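Local coordinates for E3 SUMO-protein ligase SIZ2 (Saccharomyces cerevisiae, PDB 6U75) that probably acts as a SUMO E3 ligase of the PIAS family, promoting attachment of SUMO to target proteins such as septins, at residues 79-84 / 118-123. Numbering follows the deposited sequence.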
ATOM      1  N   GLU A  79      17.541   5.697  12.133  1.00 37.02           N
ATOM      2  CA  GLU A  79      17.854   4.402  12.725  1.00 32.58           C
ATOM      3  C   GLU A  79      16.927   4.202  13.915  1.00 39.70           C
ATOM      4  O   GLU A  79      17.016   4.935  14.906  1.00 46.91           O
ATOM      5  CB  GLU A  79      19.322   4.319  13.139  1.00 44.42           C
ATOM      6  CG  GLU A  79      19.697   3.013  13.824  1.00 48.06           C
ATOM      7  CD  GLU A  79      21.168   2.684  13.683  1.00 49.13           C
ATOM      8  OE1 GLU A  79      21.698   2.799  12.557  1.00 64.60           O
ATOM      9  OE2 GLU A  79      21.799   2.312  14.696  1.00 43.40           O
ATOM     10  N   LEU A  80      16.029   3.227  13.808  1.00 36.26           N
ATOM     11  CA  LEU A  80      15.088   2.899  14.869  1.00 38.84           C
ATOM     12  C   LEU A  80      15.606   1.696  15.642  1.00 47.77           C
ATOM     13  O   LEU A  80      15.947   0.668  15.046  1.00 51.61           O
ATOM     14  CB  LEU A  80      13.701   2.600  14.299  1.00 45.95           C
ATOM     15  CG  LEU A  80      12.996   3.765  13.606  1.00 41.83           C
ATOM     16  CD1 LEU A  80      11.865   3.251  12.736  1.00 34.08           C
ATOM     17  CD2 LEU A  80      12.472   4.754  14.633  1.00 47.57           C
ATOM     18  N   VAL A  81      15.664   1.824  16.965  1.00 46.26           N
ATOM     19  CA  VAL A  81      16.137   0.763  17.844  1.00 39.24           C
ATOM     20  C   VAL A  81      15.089   0.581  18.930  1.00 40.68           C
ATOM     21  O   VAL A  81      14.907   1.464  19.777  1.00 43.49           O
ATOM     22  CB  VAL A  81      17.509   1.081  18.454  1.00 31.61           C
ATOM     23  CG1 VAL A  81      17.981  -0.072  19.326  1.00 37.62           C
ATOM     24  CG2 VAL A  81      18.521   1.377  17.357  1.00 43.46           C
ATOM     25  N   PHE A  82      14.400  -0.556  18.910  1.00 38.16           N
ATOM     26  CA  PHE A  82      13.353  -0.865  19.877  1.00 37.50           C
ATOM     27  C   PHE A  82      13.873  -1.955  20.805  1.00 39.51           C
ATOM     28  O   PHE A  82      14.041  -3.107  20.389  1.00 53.71           O
ATOM     29  CB  PHE A  82      12.070  -1.296  19.169  1.00 43.74           C
ATOM     30  CG  PHE A  82      10.876  -1.382  20.077  1.00 38.91           C
ATOM     31  CD1 PHE A  82      10.322  -0.237  20.624  1.00 42.64           C
ATOM     32  CD2 PHE A  82      10.305  -2.606  20.379  1.00 41.27           C
ATOM     33  CE1 PHE A  82       9.226  -0.311  21.459  1.00 32.81           C
ATOM     34  CE2 PHE A  82       9.206  -2.686  21.213  1.00 46.39           C
ATOM     35  CZ  PHE A  82       8.666  -1.536  21.754  1.00 39.31           C
ATOM     36  N   ASN A  83      14.133  -1.588  22.059  1.00 44.47           N
ATOM     37  CA  ASN A  83      14.629  -2.528  23.064  1.00 46.47           C
ATOM     38  C   ASN A  83      15.963  -3.138  22.639  1.00 40.06           C
ATOM     39  O   ASN A  83      16.189  -4.342  22.774  1.00 43.48           O
ATOM     40  CB  ASN A  83      13.594  -3.620  23.349  1.00 43.82           C
ATOM     41  CG  ASN A  83      12.338  -3.075  24.001  1.00 52.45           C
ATOM     42  OD1 ASN A  83      12.402  -2.190  24.855  1.00 50.22           O
ATOM     43  ND2 ASN A  83      11.187  -3.601  23.600  1.00 43.06           N
ATOM     44  N   GLY A  84      16.858  -2.297  22.119  1.00 48.30           N
ATOM     45  CA  GLY A  84      18.182  -2.724  21.724  1.00 47.68           C
ATOM     46  C   GLY A  84      18.284  -3.324  20.340  1.00 50.36           C
ATOM     47  O   GLY A  84      19.367  -3.289  19.744  1.00 47.32           O
ATOM     48  N   HIS A 118      11.715   0.828  25.490  1.00 57.12           N
ATOM     49  CA  HIS A 118      12.510   1.970  25.059  1.00 44.19           C
ATOM     50  C   HIS A 118      12.627   1.954  23.542  1.00 39.65           C
ATOM     51  O   HIS A 118      12.988   0.930  22.954  1.00 49.26           O
ATOM     52  CB  HIS A 118      13.904   1.940  25.691  1.00 37.41           C
ATOM     53  CG  HIS A 118      13.892   1.872  27.186  1.00 44.20           C
ATOM     54  ND1 HIS A 118      13.778   2.992  27.982  1.00 46.10           N
ATOM     55  CD2 HIS A 118      13.986   0.818  28.030  1.00 45.63           C
ATOM     56  CE1 HIS A 118      13.799   2.630  29.253  1.00 54.40           C
ATOM     57  NE2 HIS A 118      13.924   1.316  29.309  1.00 51.24           N
ATOM     58  N   LEU A 119      12.325   3.088  22.915  1.00 45.90           N
ATOM     59  CA  LEU A 119      12.436   3.257  21.470  1.00 39.56           C
ATOM     60  C   LEU A 119      13.345   4.451  21.208  1.00 38.50           C
ATOM     61  O   LEU A 119      12.996   5.588  21.542  1.00 42.31           O
ATOM     62  CB  LEU A 119      11.062   3.462  20.831  1.00 33.41           C
ATOM     63  CG  LEU A 119      11.058   3.743  19.325  1.00 29.38           C
ATOM     64  CD1 LEU A 119      11.579   2.544  18.551  1.00 32.80           C
ATOM     65  CD2 LEU A 119       9.665   4.120  18.851  1.00 39.84           C
ATOM     66  N   ASP A 120      14.510   4.190  20.626  1.00 43.11           N
ATOM     67  CA  ASP A 120      15.454   5.232  20.261  1.00 37.97           C
ATOM     68  C   ASP A 120      15.395   5.465  18.758  1.00 35.91           C
ATOM     69  O   ASP A 120      15.232   4.524  17.977  1.00 48.52           O
ATOM     70  CB  ASP A 120      16.878   4.855  20.677  1.00 43.04           C
ATOM     71  CG  ASP A 120      16.953   4.345  22.103  1.00 51.69           C
ATOM     72  OD1 ASP A 120      16.889   3.114  22.302  1.00 65.63           O
ATOM     73  OD2 ASP A 120      17.069   5.174  23.029  1.00 53.38           O
ATOM     74  N   LEU A 121      15.524   6.728  18.363  1.00 37.56           N
ATOM     75  CA  LEU A 121      15.497   7.128  16.961  1.00 35.19           C
ATOM     76  C   LEU A 121      16.693   8.038  16.724  1.00 40.64           C
ATOM     77  O   LEU A 121      16.714   9.176  17.204  1.00 42.34           O
ATOM     78  CB  LEU A 121      14.184   7.830  16.619  1.00 47.46           C
ATOM     79  CG  LEU A 121      14.050   8.450  15.228  1.00 46.30           C
ATOM     80  CD1 LEU A 121      14.689   7.581  14.159  1.00 67.51           C
ATOM     81  CD2 LEU A 121      12.582   8.669  14.917  1.00 41.92           C
ATOM     82  N   HIS A 122      17.689   7.524  16.009  1.00 47.25           N
ATOM     83  CA  HIS A 122      18.921   8.247  15.729  1.00 36.08           C
ATOM     84  C   HIS A 122      18.855   8.866  14.341  1.00 32.74           C
ATOM     85  O   HIS A 122      18.389   8.234  13.387  1.00 45.41           O
ATOM     86  CB  HIS A 122      20.131   7.318  15.825  1.00 29.68           C
ATOM     87  CG  HIS A 122      20.337   6.736  17.188  1.00 35.45           C
ATOM     88  ND1 HIS A 122      19.659   5.622  17.631  1.00 36.47           N
ATOM     89  CD2 HIS A 122      21.141   7.118  18.207  1.00 33.98           C
ATOM     90  CE1 HIS A 122      20.040   5.340  18.865  1.00 38.35           C
ATOM     91  NE2 HIS A 122      20.938   6.234  19.238  1.00 44.52           N
ATOM     92  N   TYR A 123      19.339  10.103  14.236  1.00 35.62           N
ATOM     93  CA  TYR A 123      19.256  10.862  12.999  1.00 31.79           C
ATOM     94  C   TYR A 123      20.460  11.787  12.900  1.00 32.16           C
ATOM     95  O   TYR A 123      21.095  12.129  13.903  1.00 28.92           O
ATOM     96  CB  TYR A 123      17.962  11.678  12.940  1.00 36.41           C
ATOM     97  CG  TYR A 123      17.774  12.552  14.158  1.00 35.67           C
ATOM     98  CD1 TYR A 123      18.322  13.826  14.213  1.00 33.46           C
ATOM     99  CD2 TYR A 123      17.063  12.096  15.260  1.00 41.36           C
ATOM    100  CE1 TYR A 123      18.160  14.626  15.327  1.00 41.65           C
ATOM    101  CE2 TYR A 123      16.895  12.889  16.380  1.00 51.12           C
ATOM    102  CZ  TYR A 123      17.446  14.153  16.407  1.00 45.79           C
ATOM    103  OH  TYR A 123      17.284  14.948  17.518  1.00 41.90           O
TER
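F82, its CG anti to the backbone N (chi1 -169°), sets the edge of its ring against L119, CD1 lying 3.7 Å from L119 CD1, with the two side chains crossing at about a right angle. Both belong to an antiparallel strand pair in the four-stranded sheet of the PINIT domain, where strand 117-123 runs between 79-82 and 28-34, well away from the zinc site. Two residues back, on the same face, L80 and L121 lie side by side, CD2 of L80 3.6 Å from CD1 of L121; L54 of strand 50-58, part of the domain's other sheet, touches both L80 and L119. On the other face E79 pairs with H122, and V81 with D120, through two nearly straight N-H...O bonds each. Beyond F82, N83 and G84 form a tight type I'-like turn to strand 85-86, yet two bonds still tie N83 to H118. Its ND2 hydrogen-bonds to Y109 O and N117 OD1, so an alanine here would probably loosen the strand end by losing these links and the side-chain bond to H118. H118 N donates to N83 OD1 at 3.2 Å from above the amide plane, whereas N83 N meets H118 O nearly along the C=O axis, at 2.9 Å.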